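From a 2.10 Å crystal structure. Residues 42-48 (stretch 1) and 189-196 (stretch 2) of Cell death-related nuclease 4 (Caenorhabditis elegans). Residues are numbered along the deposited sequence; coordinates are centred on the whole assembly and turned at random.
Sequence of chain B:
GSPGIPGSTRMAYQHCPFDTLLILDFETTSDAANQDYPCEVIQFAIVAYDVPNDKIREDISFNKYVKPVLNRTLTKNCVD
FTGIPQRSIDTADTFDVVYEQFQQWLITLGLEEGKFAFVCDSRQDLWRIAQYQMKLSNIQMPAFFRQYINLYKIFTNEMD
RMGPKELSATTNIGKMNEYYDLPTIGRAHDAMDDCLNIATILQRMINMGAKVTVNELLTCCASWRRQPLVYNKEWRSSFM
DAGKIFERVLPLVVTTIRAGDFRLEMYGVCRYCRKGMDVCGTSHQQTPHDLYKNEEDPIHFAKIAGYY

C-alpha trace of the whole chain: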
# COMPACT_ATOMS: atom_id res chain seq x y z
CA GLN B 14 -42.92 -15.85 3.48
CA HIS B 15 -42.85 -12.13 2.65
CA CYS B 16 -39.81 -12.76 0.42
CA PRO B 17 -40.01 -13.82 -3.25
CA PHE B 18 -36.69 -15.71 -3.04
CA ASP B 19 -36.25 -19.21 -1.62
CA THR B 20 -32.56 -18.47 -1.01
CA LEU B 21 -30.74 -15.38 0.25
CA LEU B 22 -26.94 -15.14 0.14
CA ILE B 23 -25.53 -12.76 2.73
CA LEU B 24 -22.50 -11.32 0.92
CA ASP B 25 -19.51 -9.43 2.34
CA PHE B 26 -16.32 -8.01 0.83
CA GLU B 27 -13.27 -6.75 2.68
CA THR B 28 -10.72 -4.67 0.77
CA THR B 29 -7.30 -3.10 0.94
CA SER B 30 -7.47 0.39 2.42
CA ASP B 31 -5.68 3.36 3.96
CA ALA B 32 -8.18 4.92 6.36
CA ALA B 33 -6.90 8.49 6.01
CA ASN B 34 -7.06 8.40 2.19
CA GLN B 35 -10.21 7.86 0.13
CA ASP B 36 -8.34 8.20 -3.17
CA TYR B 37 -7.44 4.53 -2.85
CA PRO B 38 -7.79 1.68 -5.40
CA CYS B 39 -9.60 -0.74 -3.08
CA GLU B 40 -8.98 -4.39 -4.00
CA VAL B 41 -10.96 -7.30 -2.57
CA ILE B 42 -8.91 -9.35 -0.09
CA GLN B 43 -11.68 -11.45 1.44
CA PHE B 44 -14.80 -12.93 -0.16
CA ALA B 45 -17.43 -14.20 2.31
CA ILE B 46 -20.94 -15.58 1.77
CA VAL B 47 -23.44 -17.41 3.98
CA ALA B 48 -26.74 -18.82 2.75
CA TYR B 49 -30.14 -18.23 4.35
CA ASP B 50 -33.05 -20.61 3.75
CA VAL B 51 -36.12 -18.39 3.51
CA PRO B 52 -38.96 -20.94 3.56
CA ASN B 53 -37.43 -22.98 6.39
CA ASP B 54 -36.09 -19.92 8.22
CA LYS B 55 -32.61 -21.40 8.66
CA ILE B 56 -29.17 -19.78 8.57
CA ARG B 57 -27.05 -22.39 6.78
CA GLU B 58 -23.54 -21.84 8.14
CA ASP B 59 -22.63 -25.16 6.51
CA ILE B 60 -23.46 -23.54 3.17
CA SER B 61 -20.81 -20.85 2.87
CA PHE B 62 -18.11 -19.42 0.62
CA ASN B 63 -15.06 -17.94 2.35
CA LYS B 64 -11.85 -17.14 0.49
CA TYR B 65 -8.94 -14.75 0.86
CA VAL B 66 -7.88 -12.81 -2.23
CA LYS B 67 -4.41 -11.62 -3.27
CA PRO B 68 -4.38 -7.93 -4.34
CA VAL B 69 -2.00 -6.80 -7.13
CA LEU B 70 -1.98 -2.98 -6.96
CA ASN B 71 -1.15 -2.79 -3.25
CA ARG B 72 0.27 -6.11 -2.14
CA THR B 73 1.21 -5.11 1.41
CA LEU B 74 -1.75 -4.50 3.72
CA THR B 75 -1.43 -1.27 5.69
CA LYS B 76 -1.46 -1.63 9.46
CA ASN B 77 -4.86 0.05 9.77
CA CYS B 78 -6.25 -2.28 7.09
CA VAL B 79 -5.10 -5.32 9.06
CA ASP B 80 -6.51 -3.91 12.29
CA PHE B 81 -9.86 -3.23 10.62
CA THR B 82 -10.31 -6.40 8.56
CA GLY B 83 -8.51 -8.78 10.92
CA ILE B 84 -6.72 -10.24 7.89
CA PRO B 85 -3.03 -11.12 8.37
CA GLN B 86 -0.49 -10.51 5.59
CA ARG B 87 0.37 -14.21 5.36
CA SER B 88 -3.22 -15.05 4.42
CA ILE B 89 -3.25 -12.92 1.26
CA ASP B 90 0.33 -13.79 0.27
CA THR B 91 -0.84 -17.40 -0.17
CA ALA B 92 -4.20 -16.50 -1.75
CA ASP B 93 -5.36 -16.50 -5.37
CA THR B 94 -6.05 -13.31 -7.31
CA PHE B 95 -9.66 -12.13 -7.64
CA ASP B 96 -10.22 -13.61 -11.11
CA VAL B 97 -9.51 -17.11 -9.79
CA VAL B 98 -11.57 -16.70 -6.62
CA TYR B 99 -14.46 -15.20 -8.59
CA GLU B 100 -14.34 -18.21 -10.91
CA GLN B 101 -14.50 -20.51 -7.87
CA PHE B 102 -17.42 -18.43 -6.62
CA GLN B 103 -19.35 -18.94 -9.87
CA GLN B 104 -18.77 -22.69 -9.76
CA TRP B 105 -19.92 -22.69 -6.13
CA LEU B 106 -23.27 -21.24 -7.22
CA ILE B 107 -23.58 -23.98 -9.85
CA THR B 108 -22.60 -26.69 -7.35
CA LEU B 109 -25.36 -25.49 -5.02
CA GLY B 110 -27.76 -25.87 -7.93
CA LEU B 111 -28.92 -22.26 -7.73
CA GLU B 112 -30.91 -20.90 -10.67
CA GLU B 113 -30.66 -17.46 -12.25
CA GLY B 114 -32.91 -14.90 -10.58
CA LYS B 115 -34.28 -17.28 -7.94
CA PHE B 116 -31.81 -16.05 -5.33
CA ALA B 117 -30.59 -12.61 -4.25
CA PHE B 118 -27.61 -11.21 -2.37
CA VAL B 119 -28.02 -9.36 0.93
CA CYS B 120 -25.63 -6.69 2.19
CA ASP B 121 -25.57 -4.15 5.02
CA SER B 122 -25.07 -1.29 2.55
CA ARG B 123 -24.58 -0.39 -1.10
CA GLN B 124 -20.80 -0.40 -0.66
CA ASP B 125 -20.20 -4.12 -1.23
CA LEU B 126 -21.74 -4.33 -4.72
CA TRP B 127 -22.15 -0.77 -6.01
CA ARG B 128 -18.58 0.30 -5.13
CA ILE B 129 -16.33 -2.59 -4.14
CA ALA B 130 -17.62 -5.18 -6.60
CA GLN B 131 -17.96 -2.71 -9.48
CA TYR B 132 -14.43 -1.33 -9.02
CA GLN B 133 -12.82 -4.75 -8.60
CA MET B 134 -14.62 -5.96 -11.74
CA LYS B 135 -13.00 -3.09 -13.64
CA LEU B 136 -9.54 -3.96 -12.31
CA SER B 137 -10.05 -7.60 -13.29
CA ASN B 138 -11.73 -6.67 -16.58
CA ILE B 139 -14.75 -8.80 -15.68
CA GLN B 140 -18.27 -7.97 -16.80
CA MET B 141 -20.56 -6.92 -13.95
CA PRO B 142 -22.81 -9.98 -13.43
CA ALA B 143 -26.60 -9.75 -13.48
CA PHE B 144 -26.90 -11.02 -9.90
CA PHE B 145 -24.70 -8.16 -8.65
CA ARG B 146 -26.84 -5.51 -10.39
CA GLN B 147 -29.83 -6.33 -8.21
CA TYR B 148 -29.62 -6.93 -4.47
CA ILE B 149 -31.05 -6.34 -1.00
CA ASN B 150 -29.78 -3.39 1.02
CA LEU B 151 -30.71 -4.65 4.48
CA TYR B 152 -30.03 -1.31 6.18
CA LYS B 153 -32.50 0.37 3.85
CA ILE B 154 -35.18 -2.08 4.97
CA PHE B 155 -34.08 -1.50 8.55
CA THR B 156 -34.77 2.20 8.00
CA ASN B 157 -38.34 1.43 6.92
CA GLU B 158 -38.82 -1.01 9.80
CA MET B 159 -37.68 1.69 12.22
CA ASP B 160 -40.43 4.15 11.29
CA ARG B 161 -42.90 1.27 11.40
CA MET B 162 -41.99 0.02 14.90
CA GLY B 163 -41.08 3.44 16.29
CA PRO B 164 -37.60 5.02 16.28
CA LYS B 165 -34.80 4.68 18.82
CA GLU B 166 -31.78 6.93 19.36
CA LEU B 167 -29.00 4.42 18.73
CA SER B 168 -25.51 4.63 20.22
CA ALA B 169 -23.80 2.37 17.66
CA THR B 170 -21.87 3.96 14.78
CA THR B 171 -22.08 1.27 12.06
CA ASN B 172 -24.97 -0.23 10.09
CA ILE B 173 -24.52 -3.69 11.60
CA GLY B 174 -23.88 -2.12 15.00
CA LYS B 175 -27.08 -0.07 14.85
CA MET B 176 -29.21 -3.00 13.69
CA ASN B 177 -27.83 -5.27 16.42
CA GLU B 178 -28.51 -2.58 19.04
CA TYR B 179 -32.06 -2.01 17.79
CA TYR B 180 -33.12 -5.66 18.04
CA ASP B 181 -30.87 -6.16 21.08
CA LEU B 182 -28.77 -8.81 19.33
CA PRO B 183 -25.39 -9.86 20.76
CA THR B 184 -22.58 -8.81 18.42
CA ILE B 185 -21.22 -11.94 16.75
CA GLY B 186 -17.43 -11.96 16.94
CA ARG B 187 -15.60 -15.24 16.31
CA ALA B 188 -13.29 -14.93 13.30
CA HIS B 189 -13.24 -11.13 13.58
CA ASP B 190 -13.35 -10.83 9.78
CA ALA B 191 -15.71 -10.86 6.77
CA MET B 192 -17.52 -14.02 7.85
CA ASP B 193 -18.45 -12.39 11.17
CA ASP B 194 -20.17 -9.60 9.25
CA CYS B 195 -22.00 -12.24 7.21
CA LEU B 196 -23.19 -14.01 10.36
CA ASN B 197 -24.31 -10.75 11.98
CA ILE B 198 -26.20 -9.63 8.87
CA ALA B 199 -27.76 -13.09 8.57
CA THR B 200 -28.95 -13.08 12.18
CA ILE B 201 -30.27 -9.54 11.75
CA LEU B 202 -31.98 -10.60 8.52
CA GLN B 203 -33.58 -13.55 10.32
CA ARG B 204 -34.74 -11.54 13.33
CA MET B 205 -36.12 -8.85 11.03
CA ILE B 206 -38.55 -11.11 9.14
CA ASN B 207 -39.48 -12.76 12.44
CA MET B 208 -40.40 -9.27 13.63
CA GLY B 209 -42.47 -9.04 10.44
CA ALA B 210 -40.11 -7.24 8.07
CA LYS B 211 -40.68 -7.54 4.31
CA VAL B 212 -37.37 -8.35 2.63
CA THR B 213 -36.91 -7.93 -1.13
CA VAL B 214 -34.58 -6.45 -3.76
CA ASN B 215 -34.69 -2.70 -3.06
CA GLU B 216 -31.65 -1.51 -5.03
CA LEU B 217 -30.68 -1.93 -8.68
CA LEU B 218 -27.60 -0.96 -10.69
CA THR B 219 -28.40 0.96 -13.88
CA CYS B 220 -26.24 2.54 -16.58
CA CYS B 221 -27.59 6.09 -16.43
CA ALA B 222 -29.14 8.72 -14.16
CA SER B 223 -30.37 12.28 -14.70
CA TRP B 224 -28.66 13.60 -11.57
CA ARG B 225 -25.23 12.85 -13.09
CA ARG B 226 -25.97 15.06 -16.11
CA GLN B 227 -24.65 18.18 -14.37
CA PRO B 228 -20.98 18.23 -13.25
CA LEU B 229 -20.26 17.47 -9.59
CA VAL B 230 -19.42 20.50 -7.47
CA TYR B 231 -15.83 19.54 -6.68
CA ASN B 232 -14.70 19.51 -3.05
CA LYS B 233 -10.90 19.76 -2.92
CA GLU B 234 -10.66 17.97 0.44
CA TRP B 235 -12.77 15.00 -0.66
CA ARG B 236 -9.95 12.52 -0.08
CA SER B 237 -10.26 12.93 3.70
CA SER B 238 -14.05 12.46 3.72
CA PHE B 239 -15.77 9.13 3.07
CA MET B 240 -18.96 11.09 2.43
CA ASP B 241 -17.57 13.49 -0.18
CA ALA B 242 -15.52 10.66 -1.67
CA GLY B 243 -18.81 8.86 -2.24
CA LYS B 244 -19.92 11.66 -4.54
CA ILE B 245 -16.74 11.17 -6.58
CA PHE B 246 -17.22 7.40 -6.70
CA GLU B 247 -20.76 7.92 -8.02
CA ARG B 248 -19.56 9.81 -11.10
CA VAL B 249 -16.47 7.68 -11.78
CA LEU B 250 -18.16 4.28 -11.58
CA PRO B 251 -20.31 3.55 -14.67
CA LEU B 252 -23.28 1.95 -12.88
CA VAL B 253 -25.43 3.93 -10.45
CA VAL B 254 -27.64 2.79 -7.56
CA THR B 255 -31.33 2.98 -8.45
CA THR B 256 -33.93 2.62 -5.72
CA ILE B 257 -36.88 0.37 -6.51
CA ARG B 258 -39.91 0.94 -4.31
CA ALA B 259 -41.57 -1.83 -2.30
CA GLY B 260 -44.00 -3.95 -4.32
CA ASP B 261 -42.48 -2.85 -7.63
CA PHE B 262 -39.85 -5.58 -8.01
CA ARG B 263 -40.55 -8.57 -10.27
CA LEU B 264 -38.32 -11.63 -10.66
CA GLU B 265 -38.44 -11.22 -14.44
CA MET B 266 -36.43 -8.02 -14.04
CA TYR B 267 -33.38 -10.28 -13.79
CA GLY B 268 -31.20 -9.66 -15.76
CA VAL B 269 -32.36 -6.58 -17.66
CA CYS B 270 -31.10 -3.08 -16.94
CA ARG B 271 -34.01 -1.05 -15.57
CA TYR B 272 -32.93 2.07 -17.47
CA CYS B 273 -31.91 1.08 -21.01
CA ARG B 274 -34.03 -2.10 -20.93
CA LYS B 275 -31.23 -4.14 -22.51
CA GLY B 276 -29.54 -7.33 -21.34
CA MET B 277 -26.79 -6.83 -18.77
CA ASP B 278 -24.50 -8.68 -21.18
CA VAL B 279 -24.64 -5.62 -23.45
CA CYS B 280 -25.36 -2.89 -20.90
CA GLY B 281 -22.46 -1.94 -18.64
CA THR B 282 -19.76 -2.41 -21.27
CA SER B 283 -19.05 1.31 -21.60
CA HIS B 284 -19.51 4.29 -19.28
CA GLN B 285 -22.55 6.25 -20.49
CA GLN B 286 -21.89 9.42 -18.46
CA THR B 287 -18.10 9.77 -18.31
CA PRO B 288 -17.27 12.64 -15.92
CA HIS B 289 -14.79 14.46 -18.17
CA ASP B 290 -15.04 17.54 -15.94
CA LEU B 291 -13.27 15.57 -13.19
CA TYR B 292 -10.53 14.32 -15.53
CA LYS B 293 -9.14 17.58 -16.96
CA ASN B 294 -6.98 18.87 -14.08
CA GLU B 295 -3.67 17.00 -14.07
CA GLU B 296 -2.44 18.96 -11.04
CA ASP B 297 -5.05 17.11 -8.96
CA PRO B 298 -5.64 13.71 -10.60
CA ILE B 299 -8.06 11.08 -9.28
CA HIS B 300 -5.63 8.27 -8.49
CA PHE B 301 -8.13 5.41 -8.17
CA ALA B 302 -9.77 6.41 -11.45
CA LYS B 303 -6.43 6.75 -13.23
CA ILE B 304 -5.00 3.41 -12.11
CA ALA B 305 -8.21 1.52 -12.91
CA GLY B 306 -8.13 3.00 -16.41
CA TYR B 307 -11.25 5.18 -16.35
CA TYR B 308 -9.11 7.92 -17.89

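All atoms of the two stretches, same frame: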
# COMPACT_ATOMS: atom_id res chain seq x y z
N ILE B 42 -9.88 -8.46 -0.72
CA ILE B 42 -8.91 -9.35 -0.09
C ILE B 42 -9.59 -10.46 0.70
O ILE B 42 -8.94 -11.41 1.14
CB ILE B 42 -7.95 -8.57 0.85
CG1 ILE B 42 -8.74 -7.74 1.86
CG2 ILE B 42 -7.03 -7.68 0.02
CD1 ILE B 42 -7.86 -7.02 2.87
N GLN B 43 -10.90 -10.35 0.89
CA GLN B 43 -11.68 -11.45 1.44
C GLN B 43 -13.09 -11.48 0.84
O GLN B 43 -13.72 -10.44 0.66
CB GLN B 43 -11.76 -11.37 2.97
CG GLN B 43 -12.38 -12.61 3.60
CD GLN B 43 -12.22 -12.66 5.10
OE1 GLN B 43 -11.79 -11.69 5.73
NE2 GLN B 43 -12.55 -13.80 5.69
N PHE B 44 -13.55 -12.69 0.54
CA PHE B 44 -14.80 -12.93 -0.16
C PHE B 44 -15.64 -13.91 0.67
O PHE B 44 -15.35 -15.10 0.68
CB PHE B 44 -14.51 -13.48 -1.56
CG PHE B 44 -15.67 -13.40 -2.53
CD1 PHE B 44 -16.98 -13.31 -2.09
CD2 PHE B 44 -15.43 -13.41 -3.89
CE1 PHE B 44 -18.02 -13.24 -2.99
CE2 PHE B 44 -16.47 -13.34 -4.80
CZ PHE B 44 -17.76 -13.25 -4.35
N ALA B 45 -16.66 -13.40 1.35
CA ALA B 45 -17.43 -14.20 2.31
C ALA B 45 -18.92 -14.21 2.00
O ALA B 45 -19.54 -13.16 1.79
CB ALA B 45 -17.19 -13.69 3.72
N ILE B 46 -19.50 -15.40 1.99
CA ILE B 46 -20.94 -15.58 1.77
C ILE B 46 -21.49 -16.64 2.72
O ILE B 46 -20.83 -17.65 3.00
CB ILE B 46 -21.26 -15.99 0.31
CG1 ILE B 46 -20.74 -14.94 -0.67
CG2 ILE B 46 -22.77 -16.18 0.13
CD1 ILE B 46 -20.87 -15.34 -2.13
N VAL B 47 -22.69 -16.40 3.23
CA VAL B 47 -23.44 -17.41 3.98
C VAL B 47 -24.87 -17.44 3.46
O VAL B 47 -25.46 -16.40 3.17
CB VAL B 47 -23.43 -17.13 5.50
CG1 VAL B 47 -24.12 -15.81 5.82
CG2 VAL B 47 -24.09 -18.28 6.25
N ALA B 48 -25.42 -18.64 3.33
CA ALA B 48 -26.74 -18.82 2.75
C ALA B 48 -27.83 -18.80 3.82
O ALA B 48 -27.63 -19.29 4.93
CB ALA B 48 -26.80 -20.12 1.97
N HIS B 189 -13.59 -12.55 13.65
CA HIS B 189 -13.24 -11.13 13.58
C HIS B 189 -12.84 -10.72 12.16
O HIS B 189 -11.84 -10.02 11.96
CB HIS B 189 -12.12 -10.80 14.56
CG HIS B 189 -12.51 -10.96 16.00
ND1 HIS B 189 -13.47 -10.19 16.61
CD2 HIS B 189 -12.05 -11.81 16.96
CE1 HIS B 189 -13.60 -10.55 17.87
NE2 HIS B 189 -12.75 -11.54 18.11
N ASP B 190 -13.62 -11.16 11.18
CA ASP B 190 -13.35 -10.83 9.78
C ASP B 190 -14.66 -10.75 8.98
O ASP B 190 -15.73 -10.50 9.54
CB ASP B 190 -12.38 -11.86 9.17
CG ASP B 190 -12.93 -13.28 9.20
OD1 ASP B 190 -14.13 -13.47 9.50
OD2 ASP B 190 -12.14 -14.21 8.92
N ALA B 191 -14.56 -10.97 7.67
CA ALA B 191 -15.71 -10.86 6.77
C ALA B 191 -16.85 -11.79 7.16
O ALA B 191 -18.02 -11.42 7.08
CB ALA B 191 -15.28 -11.14 5.35
N MET B 192 -16.51 -13.01 7.56
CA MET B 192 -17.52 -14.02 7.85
C MET B 192 -18.34 -13.62 9.07
O MET B 192 -19.52 -13.96 9.17
CB MET B 192 -16.87 -15.39 8.07
CG MET B 192 -17.86 -16.53 8.31
SD MET B 192 -19.15 -16.67 7.06
CE MET B 192 -18.18 -17.07 5.60
N ASP B 193 -17.73 -12.89 10.00
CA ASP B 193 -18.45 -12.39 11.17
C ASP B 193 -19.52 -11.40 10.75
O ASP B 193 -20.63 -11.42 11.29
CB ASP B 193 -17.48 -11.74 12.16
CG ASP B 193 -16.68 -12.75 12.94
OD1 ASP B 193 -16.63 -13.93 12.53
OD2 ASP B 193 -16.07 -12.37 13.97
N ASP B 194 -19.19 -10.54 9.79
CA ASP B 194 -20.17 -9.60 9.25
C ASP B 194 -21.32 -10.36 8.61
O ASP B 194 -22.49 -10.03 8.82
CB ASP B 194 -19.52 -8.68 8.22
CG ASP B 194 -18.52 -7.72 8.84
OD1 ASP B 194 -18.14 -7.93 10.01
OD2 ASP B 194 -18.10 -6.76 8.16
N CYS B 195 -20.99 -11.40 7.85
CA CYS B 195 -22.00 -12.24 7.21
C CYS B 195 -22.95 -12.84 8.23
O CYS B 195 -24.17 -12.82 8.05
CB CYS B 195 -21.33 -13.35 6.40
SG CYS B 195 -20.59 -12.81 4.85
N LEU B 196 -22.39 -13.38 9.31
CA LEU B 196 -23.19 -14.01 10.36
C LEU B 196 -24.07 -12.99 11.07
O LEU B 196 -25.23 -13.28 11.37
CB LEU B 196 -22.28 -14.71 11.37
CG LEU B 196 -21.50 -15.92 10.84
CD1 LEU B 196 -20.50 -16.41 11.88
CD2 LEU B 196 -22.44 -17.05 10.44

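Strand 42-48 carries the start of helix 191-196 across one of its faces, at least 146 residues away in sequence. The two axes run in nearly the same direction, 27° apart, and approach to 7.5 Å. Where the axes come this close, the methyl groups of Ala-45 and Ala-191 meet, and the CA atoms of Ala-45 and Met-192 are 5.5 Å apart. The contact is compact, burying 390 Å² in total, and it follows the alternation of the strand: Gln-43, Ala-45 and Val-47 point toward the helix, while Phe-44 and Ile-46 point away.

Ile-42 lies out of reach, so the contact opens with Gln-43, the polar end of the interface. Its extended side chain (chi1 and chi2 both t) delivers the amide to the beginning of the helix, where backbone NH groups lack partners from a preceding turn. Gln-43 OE1 accepts a weak bond from Ala-191 N at 3.5 Å, and Gln-43 NE2 donates a weak one to Asp-190 OD2 at 3.3 Å. Both are long but nearly straight. Asp-190 is the N-cap, its OD1 accepting a weak capping bond from Met-192 N at 3.1 Å, so the carboxylate serves the helix with one oxygen and the strand with the other. The amide also packs against a methyl group, with Gln-43 CD 3.4 Å from Ala-191 CB.

Phe-44 turns away and touches nothing here. At Ala-45 the chemistry becomes apolar. Its CB sits among three side chains, 3.6 Å from Ala-191 CB, 3.7 Å from Cys-195 SG and 4.0 Å from Met-192 CE. Met-192 leaves its helix sideways, but chi2 and chi3, both p, fold the chain so that its end comes nearer the strand. Cys-195, one helical turn after Ala-191, also lays its SG 3.3 Å from Ala-45 O, a close approach beside the methyl contact.

Ile-46 sends its side chain away and contributes through its backbone: its O lies 3.8 Å from Met-192 CE, and its N 4.0 Å from Cys-195 SG. Val-47 closes the contact, with CG1 3.8 Å from Cys-195 CB and 3.7 Å from Cys-195 O. Ala-48 is beyond reach.

The rule to read here is a division along the strand: an amide meets the capped helix start, then apolar groups, Ala-45 and Val-47 against Ala-191, Met-192 and Cys-195, pack where the helix runs close to the strand.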